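Local coordinates for protein phosphoserine phosphatase (Thermococcus onnurineus, PDB 4AP9) that probably hydrolyses phosphoserine to serine, the last step of serine biosynthesis, as a magnesium-dependent phosphatase of the haloacid dehalogenase superfamily, at residues G18-F23 with P82-L87; K44-S47 with E51-D54; T90-G95 with L115-M120. All blocks are in the same frame, centred on the assembly; numbering follows the deposited sequence.

Contacts 1 and 3 belong to the Rossmann-like core and both draw on helix 82-93: contact 1 uses its first turns, contact 3 its last. Their centres lie about 13 Å apart, and they touch where Arg85 NH1 comes 3.7 Å from Leu115 CD1. Contact 1 is buried and wholly apolar, a leucine of the loop after strand 11-15 packed on an alanine and a leucine of the helix. Contact 3, partly buried at the end of the helix, is polar: a salt bridge, a bond to a backbone carbonyl and a bridging water. Contact 2 lies in the helical cap, on the other side of the chain's centre, about 25 Å from contact 1 between centres; there an indole, a leucine and helix carbonyls line a bound sulfonate ligand.

Contact 1 (G18-F23 with P82-L87)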
loop_
_atom_site.group_PDB
_atom_site.type_symbol
_atom_site.label_atom_id
_atom_site.label_comp_id
_atom_site.label_asym_id
_atom_site.label_seq_id
_atom_site.Cartn_x
_atom_site.Cartn_y
_atom_site.Cartn_z
ATOM N N GLY A 18 30.653 -16.428 -8.349
ATOM C CA GLY A 18 31.422 -16.038 -7.178
ATOM C C GLY A 18 30.942 -16.701 -5.898
ATOM O O GLY A 18 31.496 -16.468 -4.827
ATOM N N THR A 19 29.907 -17.528 -5.999
ATOM C CA THR A 19 29.494 -18.348 -4.871
ATOM C C THR A 19 29.649 -19.818 -5.227
ATOM O O THR A 19 30.389 -20.538 -4.554
ATOM C CB THR A 19 28.042 -18.078 -4.447
ATOM O OG1 THR A 19 27.167 -18.431 -5.525
ATOM C CG2 THR A 19 27.851 -16.592 -4.082
ATOM N N LEU A 20 28.966 -20.254 -6.290
ATOM C CA LEU A 20 29.004 -21.659 -6.700
ATOM C C LEU A 20 30.049 -21.955 -7.769
ATOM O O LEU A 20 30.498 -23.098 -7.894
ATOM C CB LEU A 20 27.631 -22.119 -7.200
ATOM C CG LEU A 20 26.428 -21.943 -6.268
ATOM C CD1 LEU A 20 25.188 -22.549 -6.916
ATOM C CD2 LEU A 20 26.693 -22.584 -4.906
ATOM N N THR A 21 30.427 -20.941 -8.541
ATOM C CA THR A 21 31.419 -21.120 -9.597
ATOM C C THR A 21 32.338 -19.907 -9.692
ATOM O O THR A 21 31.924 -18.779 -9.417
ATOM C CB THR A 21 30.747 -21.334 -10.955
ATOM O OG1 THR A 21 31.744 -21.570 -11.951
ATOM C CG2 THR A 21 29.947 -20.113 -11.357
ATOM N N ASP A 22 33.596 -20.119 -10.065
ATOM C CA ASP A 22 34.431 -18.961 -10.348
ATOM C C ASP A 22 34.518 -18.673 -11.842
ATOM O O ASP A 22 35.310 -17.838 -12.255
ATOM C CB ASP A 22 35.818 -19.061 -9.703
ATOM C CG ASP A 22 36.516 -20.352 -10.027
ATOM O OD1 ASP A 22 36.090 -21.401 -9.493
ATOM O OD2 ASP A 22 37.499 -20.321 -10.805
ATOM N N PHE A 23 33.689 -19.347 -12.641
ATOM C CA PHE A 23 33.606 -19.031 -14.068
ATOM C C PHE A 23 32.978 -17.660 -14.313
ATOM O O PHE A 23 31.930 -17.322 -13.754
ATOM C CB PHE A 23 32.852 -20.103 -14.868
ATOM C CG PHE A 23 32.758 -19.782 -16.334
ATOM C CD1 PHE A 23 33.891 -19.801 -17.130
ATOM C CD2 PHE A 23 31.547 -19.408 -16.904
ATOM C CE1 PHE A 23 33.819 -19.480 -18.479
ATOM C CE2 PHE A 23 31.471 -19.079 -18.253
ATOM C CZ PHE A 23 32.606 -19.127 -19.040
ATOM N N PRO A 82 31.322 -30.625 -5.697
ATOM C CA PRO A 82 30.761 -31.306 -4.532
ATOM C C PRO A 82 30.302 -30.290 -3.480
ATOM O O PRO A 82 29.234 -30.449 -2.893
ATOM C CB PRO A 82 31.949 -32.114 -4.012
ATOM C CG PRO A 82 32.742 -32.421 -5.259
ATOM C CD PRO A 82 32.651 -31.153 -6.063
ATOM N N GLU A 83 31.104 -29.255 -3.261
ATOM C CA GLU A 83 30.760 -28.211 -2.300
ATOM C C GLU A 83 29.490 -27.452 -2.703
ATOM O O GLU A 83 28.627 -27.205 -1.862
ATOM C CB GLU A 83 31.934 -27.242 -2.131
ATOM C CG GLU A 83 33.227 -27.883 -1.586
ATOM C CD GLU A 83 33.972 -28.779 -2.604
ATOM O OE1 GLU A 83 33.713 -28.689 -3.828
ATOM O OE2 GLU A 83 34.844 -29.574 -2.170
ATOM N N ALA A 84 29.374 -27.080 -3.979
ATOM C CA ALA A 84 28.188 -26.359 -4.442
ATOM C C ALA A 84 26.968 -27.242 -4.248
ATOM O O ALA A 84 25.901 -26.787 -3.834
ATOM C CB ALA A 84 28.325 -25.939 -5.910
ATOM N N ARG A 85 27.125 -28.524 -4.530
ATOM C CA ARG A 85 25.998 -29.423 -4.373
ATOM C C ARG A 85 25.638 -29.584 -2.890
ATOM O O ARG A 85 24.460 -29.664 -2.526
ATOM C CB ARG A 85 26.272 -30.775 -5.036
ATOM C CG ARG A 85 25.051 -31.671 -5.045
ATOM C CD ARG A 85 25.299 -32.953 -5.806
ATOM N NE ARG A 85 25.611 -32.716 -7.213
ATOM C CZ ARG A 85 24.694 -32.563 -8.163
ATOM N NH1 ARG A 85 23.401 -32.596 -7.854
ATOM N NH2 ARG A 85 25.068 -32.367 -9.421
ATOM N N GLU A 86 26.649 -29.612 -2.031
ATOM C CA GLU A 86 26.397 -29.754 -0.605
ATOM C C GLU A 86 25.666 -28.520 -0.073
ATOM O O GLU A 86 24.752 -28.638 0.748
ATOM C CB GLU A 86 27.704 -29.982 0.161
ATOM C CG GLU A 86 27.490 -30.247 1.650
ATOM C CD GLU A 86 28.779 -30.574 2.382
ATOM O OE1 GLU A 86 29.871 -30.420 1.786
ATOM O OE2 GLU A 86 28.690 -30.983 3.559
ATOM N N LEU A 87 26.059 -27.338 -0.541
ATOM C CA LEU A 87 25.374 -26.124 -0.100
ATOM C C LEU A 87 23.881 -26.263 -0.356
ATOM O O LEU A 87 23.061 -26.113 0.552
ATOM C CB LEU A 87 25.901 -24.873 -0.809
ATOM C CG LEU A 87 25.129 -23.572 -0.510
ATOM C CD1 LEU A 87 25.106 -23.290 0.968
ATOM C CD2 LEU A 87 25.715 -22.368 -1.255
#
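Leu20 reaches from the loop after strand 11-15 to Ala84 and Leu87 on helix 82-93, in the Rossmann-like core of a haloacid dehalogenase fold. Gly18, Thr19 and Leu20 belong to the family's first signature motif, which runs on from the C-terminal end of this strand. The tight part is small and aliphatic. One methyl, CD2 of Leu20, does nearly all the touching: it lies 3.9 Å from Ala84 CB and also reaches Leu87. Leu20 sets CG anti to its own carbonyl carbon (chi1 -55°), which carries the branched end across to the helix although its CB is not aimed there. Ala84 and Leu87, one turn apart, both direct CB at the loop. Ile14 of the strand touches both leucines, and Leu192 and Ile196 of helix 189-197 pack on Leu87, so the patch is buried.

The outer side is different. Asp22, farther along the loop, is exposed, and on the helix Arg85, also exposed, directs its CB away from the loop. The loop holds its own shape: Gly18 N bonds to Thr21 O at 2.9 Å, and Thr21 OG1 accepts Phe23 N at 3.0 Å in an ST turn. The two leucine side chains cross at about a right angle, with Leu20 CD2 3.8 Å from Leu87 CD2.

Contact 2 (K44-S47 with E51-D54); sequences KGLS and EWLD. With 1PS (3-pyridinium-1-ylpropane-1-sulfonate), chain F.
Gly45 and Trp52 bring their CA atoms to 5.1 Å where one helix gives way, through a short turn, to the next, with Glu51 at the N-cap position. The indole turns an edge to the first helix: Gly45 O lies near the ring plane, 3.6 Å from Trp52 CE3. A CB on Gly45 would stand only 3.1 Å from that same carbon, so the missing side chain makes room for the ring. Leu46 runs beside the indole in the same direction and sets CD2 obliquely, 3.7 Å from Trp52 CZ3. These helices belong to the alpha-helical C1 cap inserted after the first core strand, as in other phosphoserine phosphatases. Trp52 puts CG anti to its backbone N (chi1 -180°), turning one face to the ligand, whose C6 lies 3.9 Å above the ring plane, offset toward the rim. The pyridinium ring also nears two helix carbonyls, with 1PS C5 3.4 Å from Leu46 O and C2 3.5 Å from Gly45 O. Arg59 makes a cation-pi contact with the indole. An alanine in place of Trp52 would probably leave the ligand's C6 and the near side of its pyridinium without the indole face, and Leu46 CD2 without its aromatic neighbour. Lys141 N hydrogen-bonds to the same ligand.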
loop_
_atom_site.group_PDB
_atom_site.type_symbol
_atom_site.label_atom_id
_atom_site.label_comp_id
_atom_site.label_asym_id
_atom_site.label_seq_id
_atom_site.Cartn_x
_atom_site.Cartn_y
_atom_site.Cartn_z
ATOM N N LYS A 44 34.749 -1.712 -15.405
ATOM C CA LYS A 44 34.083 -0.424 -15.255
ATOM C C LYS A 44 32.675 -0.615 -14.685
ATOM O O LYS A 44 32.223 0.159 -13.839
ATOM C CB LYS A 44 34.029 0.312 -16.590
ATOM C CG LYS A 44 35.352 0.932 -17.047
ATOM C CD LYS A 44 35.208 1.488 -18.458
ATOM C CE LYS A 44 36.464 2.226 -18.904
ATOM N NZ LYS A 44 36.282 2.793 -20.257
ATOM N N GLY A 45 31.989 -1.654 -15.148
ATOM C CA GLY A 45 30.657 -1.952 -14.642
ATOM C C GLY A 45 30.680 -2.332 -13.171
ATOM O O GLY A 45 29.884 -1.837 -12.369
ATOM N N LEU A 46 31.598 -3.223 -12.814
ATOM C CA LEU A 46 31.674 -3.770 -11.464
ATOM C C LEU A 46 32.048 -2.704 -10.447
ATOM O O LEU A 46 31.641 -2.775 -9.282
ATOM C CB LEU A 46 32.698 -4.896 -11.403
ATOM C CG LEU A 46 32.326 -6.157 -12.181
ATOM C CD1 LEU A 46 33.484 -7.136 -12.178
ATOM C CD2 LEU A 46 31.074 -6.779 -11.592
ATOM N N SER A 47 32.821 -1.719 -10.894
ATOM C CA SER A 47 33.313 -0.678 -10.002
ATOM C C SER A 47 32.354 0.496 -9.967
ATOM O O SER A 47 32.518 1.404 -9.154
ATOM C CB SER A 47 34.673 -0.180 -10.485
ATOM O OG SER A 47 34.561 0.304 -11.809
ATOM N N GLU A 51 27.425 3.045 -15.844
ATOM C CA GLU A 51 26.164 2.395 -15.475
ATOM C C GLU A 51 26.159 0.924 -15.887
ATOM O O GLU A 51 26.703 0.557 -16.925
ATOM C CB GLU A 51 24.976 3.126 -16.091
ATOM C CG GLU A 51 24.762 4.497 -15.489
ATOM C CD GLU A 51 24.675 4.434 -13.973
ATOM O OE1 GLU A 51 23.860 3.639 -13.452
ATOM O OE2 GLU A 51 25.440 5.154 -13.299
ATOM N N TRP A 52 25.538 0.078 -15.082
ATOM C CA TRP A 52 25.654 -1.358 -15.329
ATOM C C TRP A 52 25.082 -1.782 -16.680
ATOM O O TRP A 52 25.729 -2.529 -17.424
ATOM C CB TRP A 52 25.022 -2.185 -14.210
ATOM C CG TRP A 52 25.147 -3.656 -14.464
ATOM C CD1 TRP A 52 24.182 -4.500 -14.953
ATOM C CD2 TRP A 52 26.314 -4.465 -14.266
ATOM N NE1 TRP A 52 24.676 -5.776 -15.055
ATOM C CE2 TRP A 52 25.990 -5.777 -14.636
ATOM C CE3 TRP A 52 27.608 -4.194 -13.789
ATOM C CZ2 TRP A 52 26.897 -6.833 -14.556
ATOM C CZ3 TRP A 52 28.516 -5.241 -13.716
ATOM C CH2 TRP A 52 28.157 -6.543 -14.098
ATOM N N LEU A 53 23.873 -1.321 -16.997
ATOM C CA LEU A 53 23.251 -1.719 -18.250
ATOM C C LEU A 53 24.039 -1.186 -19.434
ATOM O O LEU A 53 24.188 -1.869 -20.443
ATOM C CB LEU A 53 21.798 -1.247 -18.322
ATOM C CG LEU A 53 21.097 -1.606 -19.631
ATOM C CD1 LEU A 53 20.945 -3.130 -19.767
ATOM C CD2 LEU A 53 19.743 -0.941 -19.689
ATOM N N ASP A 54 24.530 0.043 -19.318
ATOM C CA ASP A 54 25.367 0.619 -20.368
ATOM C C ASP A 54 26.551 -0.301 -20.649
ATOM O O ASP A 54 26.815 -0.659 -21.799
ATOM C CB ASP A 54 25.845 2.019 -19.965
ATOM C CG ASP A 54 26.734 2.660 -21.019
ATOM O OD1 ASP A 54 26.540 2.376 -22.214
ATOM O OD2 ASP A 54 27.637 3.443 -20.649
HETATM N N1 1PS F . 25.876 -4.603 -10.306
HETATM C C1 1PS F . 26.139 -3.302 -10.478
HETATM C C2 1PS F . 27.358 -2.769 -10.081
HETATM C C3 1PS F . 26.777 -5.426 -9.746
HETATM C C4 1PS F . 28.009 -4.955 -9.312
HETATM C C5 1PS F . 28.317 -3.600 -9.485
HETATM C C6 1PS F . 24.611 -5.114 -10.768
HETATM C C7 1PS F . 24.421 -6.533 -10.341
HETATM C C8 1PS F . 23.956 -7.398 -11.482
HETATM S S1 1PS F . 22.211 -7.183 -11.697
HETATM O O1 1PS F . 21.674 -8.416 -12.301
HETATM O O2 1PS F . 21.954 -6.104 -12.634
HETATM O O3 1PS F . 21.651 -6.837 -10.424
#

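Contact 3 (T90-G95 with L115-M120)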
loop_
_atom_site.group_PDB
_atom_site.type_symbol
_atom_site.label_atom_id
_atom_site.label_comp_id
_atom_site.label_asym_id
_atom_site.label_seq_id
_atom_site.Cartn_x
_atom_site.Cartn_y
_atom_site.Cartn_z
ATOM N N THR A 90 22.060 -28.992 1.677
ATOM C CA THR A 90 21.983 -28.632 3.084
ATOM C C THR A 90 20.934 -27.548 3.326
ATOM O O THR A 90 20.146 -27.630 4.273
ATOM C CB THR A 90 23.339 -28.169 3.613
ATOM O OG1 THR A 90 24.311 -29.197 3.373
ATOM C CG2 THR A 90 23.254 -27.896 5.128
ATOM N N LEU A 91 20.925 -26.534 2.466
ATOM C CA LEU A 91 19.856 -25.543 2.485
ATOM C C LEU A 91 18.469 -26.188 2.511
ATOM O O LEU A 91 17.609 -25.790 3.301
ATOM C CB LEU A 91 19.981 -24.607 1.289
ATOM C CG LEU A 91 21.076 -23.560 1.448
ATOM C CD1 LEU A 91 21.458 -22.963 0.090
ATOM C CD2 LEU A 91 20.633 -22.473 2.409
ATOM N N ARG A 92 18.237 -27.175 1.652
ATOM C CA ARG A 92 16.956 -27.884 1.692
ATOM C C ARG A 92 16.710 -28.588 3.022
ATOM O O ARG A 92 15.606 -28.524 3.556
ATOM C CB ARG A 92 16.844 -28.900 0.569
ATOM C CG ARG A 92 16.626 -28.297 -0.781
ATOM C CD ARG A 92 16.040 -29.343 -1.704
ATOM N NE ARG A 92 16.070 -28.895 -3.084
ATOM C CZ ARG A 92 17.049 -29.186 -3.932
ATOM N NH1 ARG A 92 18.073 -29.930 -3.537
ATOM N NH2 ARG A 92 17.003 -28.742 -5.178
ATOM N N GLU A 93 17.727 -29.271 3.545
ATOM C CA GLU A 93 17.606 -29.921 4.849
ATOM C C GLU A 93 17.205 -28.905 5.912
ATOM O O GLU A 93 16.420 -29.206 6.819
ATOM C CB GLU A 93 18.925 -30.573 5.267
ATOM C CG GLU A 93 19.390 -31.718 4.390
ATOM C CD GLU A 93 20.703 -32.305 4.874
ATOM O OE1 GLU A 93 20.914 -32.353 6.108
ATOM O OE2 GLU A 93 21.523 -32.714 4.023
ATOM N N LYS A 94 17.758 -27.703 5.797
ATOM C CA LYS A 94 17.527 -26.657 6.782
ATOM C C LYS A 94 16.196 -25.940 6.546
ATOM O O LYS A 94 15.868 -24.979 7.240
ATOM C CB LYS A 94 18.684 -25.658 6.792
ATOM C CG LYS A 94 20.046 -26.268 7.109
ATOM C CD LYS A 94 20.003 -27.091 8.385
ATOM C CE LYS A 94 21.397 -27.577 8.781
ATOM N NZ LYS A 94 21.389 -28.263 10.102
ATOM N N GLY A 95 15.437 -26.405 5.564
ATOM C CA GLY A 95 14.069 -25.951 5.374
ATOM C C GLY A 95 13.878 -24.788 4.418
ATOM O O GLY A 95 12.871 -24.093 4.481
ATOM N N LEU A 115 19.692 -27.839 -10.301
ATOM C CA LEU A 115 20.284 -28.038 -8.990
ATOM C C LEU A 115 19.372 -27.495 -7.893
ATOM O O LEU A 115 19.165 -28.143 -6.875
ATOM C CB LEU A 115 21.662 -27.384 -8.911
ATOM C CG LEU A 115 22.358 -27.544 -7.561
ATOM C CD1 LEU A 115 22.602 -29.017 -7.241
ATOM C CD2 LEU A 115 23.670 -26.794 -7.554
ATOM N N GLY A 116 18.846 -26.295 -8.109
ATOM C CA GLY A 116 17.947 -25.674 -7.157
ATOM C C GLY A 116 16.497 -26.042 -7.399
ATOM O O GLY A 116 16.182 -26.881 -8.245
ATOM N N ASP A 117 15.615 -25.426 -6.623
ATOM C CA ASP A 117 14.181 -25.587 -6.797
ATOM C C ASP A 117 13.654 -24.684 -7.908
ATOM O O ASP A 117 12.709 -25.042 -8.617
ATOM C CB ASP A 117 13.479 -25.324 -5.465
ATOM C CG ASP A 117 13.875 -26.341 -4.401
ATOM O OD1 ASP A 117 13.779 -27.553 -4.689
ATOM O OD2 ASP A 117 14.319 -25.946 -3.300
ATOM N N GLU A 118 14.257 -23.504 -8.047
ATOM C CA GLU A 118 13.989 -22.619 -9.173
ATOM C C GLU A 118 15.306 -22.078 -9.738
ATOM O O GLU A 118 16.310 -21.963 -9.028
ATOM C CB GLU A 118 13.076 -21.449 -8.781
ATOM C CG GLU A 118 11.688 -21.868 -8.316
ATOM C CD GLU A 118 10.710 -20.704 -8.261
ATOM O OE1 GLU A 118 10.652 -19.918 -9.223
ATOM O OE2 GLU A 118 9.980 -20.579 -7.255
ATOM N N PHE A 119 15.299 -21.743 -11.014
ATOM C CA PHE A 119 16.502 -21.257 -11.683
ATOM C C PHE A 119 16.113 -20.086 -12.571
ATOM O O PHE A 119 15.126 -20.161 -13.299
ATOM C CB PHE A 119 17.097 -22.403 -12.515
ATOM C CG PHE A 119 18.283 -22.017 -13.377
ATOM C CD1 PHE A 119 19.542 -21.849 -12.822
ATOM C CD2 PHE A 119 18.142 -21.869 -14.750
ATOM C CE1 PHE A 119 20.641 -21.510 -13.628
ATOM C CE2 PHE A 119 19.231 -21.533 -15.556
ATOM C CZ PHE A 119 20.481 -21.351 -14.988
HETATM N N MSE A 120 16.880 -18.999 -12.521
HETATM C CA MSE A 120 16.629 -17.856 -13.397
HETATM C C MSE A 120 17.907 -17.147 -13.819
HETATM O O MSE A 120 18.708 -16.745 -12.978
HETATM C CB MSE A 120 15.740 -16.817 -12.713
HETATM C CG MSE A 120 15.700 -15.469 -13.447
HETATM SE SE MSE A 120 14.649 -15.546 -15.091
HETATM C CE MSE A 120 13.257 -16.637 -14.354
HETATM O O HOH W 1 19.679 -30.745 -5.820
#
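Leu115 O is gripped twice: Arg92 NH2 donates to it at 2.8 Å, and a water donates at 2.9 Å. The same water accepts from Arg92 NH1 at 2.9 Å, bridging that second amino group to the carbonyl. The NH2 bond is bent, 142° at the hydrogen, and the oxygen stands somewhat off the guanidinium plane. Further down the side chain, Arg92 NE forms a salt bridge to Asp117 OD1 at 3.1 Å, a straighter bond at 161° that meets the oxygen on its syn side; weak bonds run from NE to OD2 and from NH2 to OD1. Guanidinium and carboxylate planes are 69° apart, so this is no flat two-pronged pairing. The extended stretch of Arg92 from CG to NE carries the charge away from the helix, and the two side chains approach from opposite directions. The carboxylate is held from its far oxygen as well, since Asp117 OD2 takes Val98 N, which probably fixes its rotation. Just beyond Arg92 the helix closes in a Schellman motif at Gly95. The contact thus ties the last turn of helix 82-93 to the loop that leads into strand 118-127, next to strand 97-102, with helix 189-197 packed on Thr90 and Leu91 and Arg123 of a neighbouring subunit hydrogen-bonded to Asp117 O.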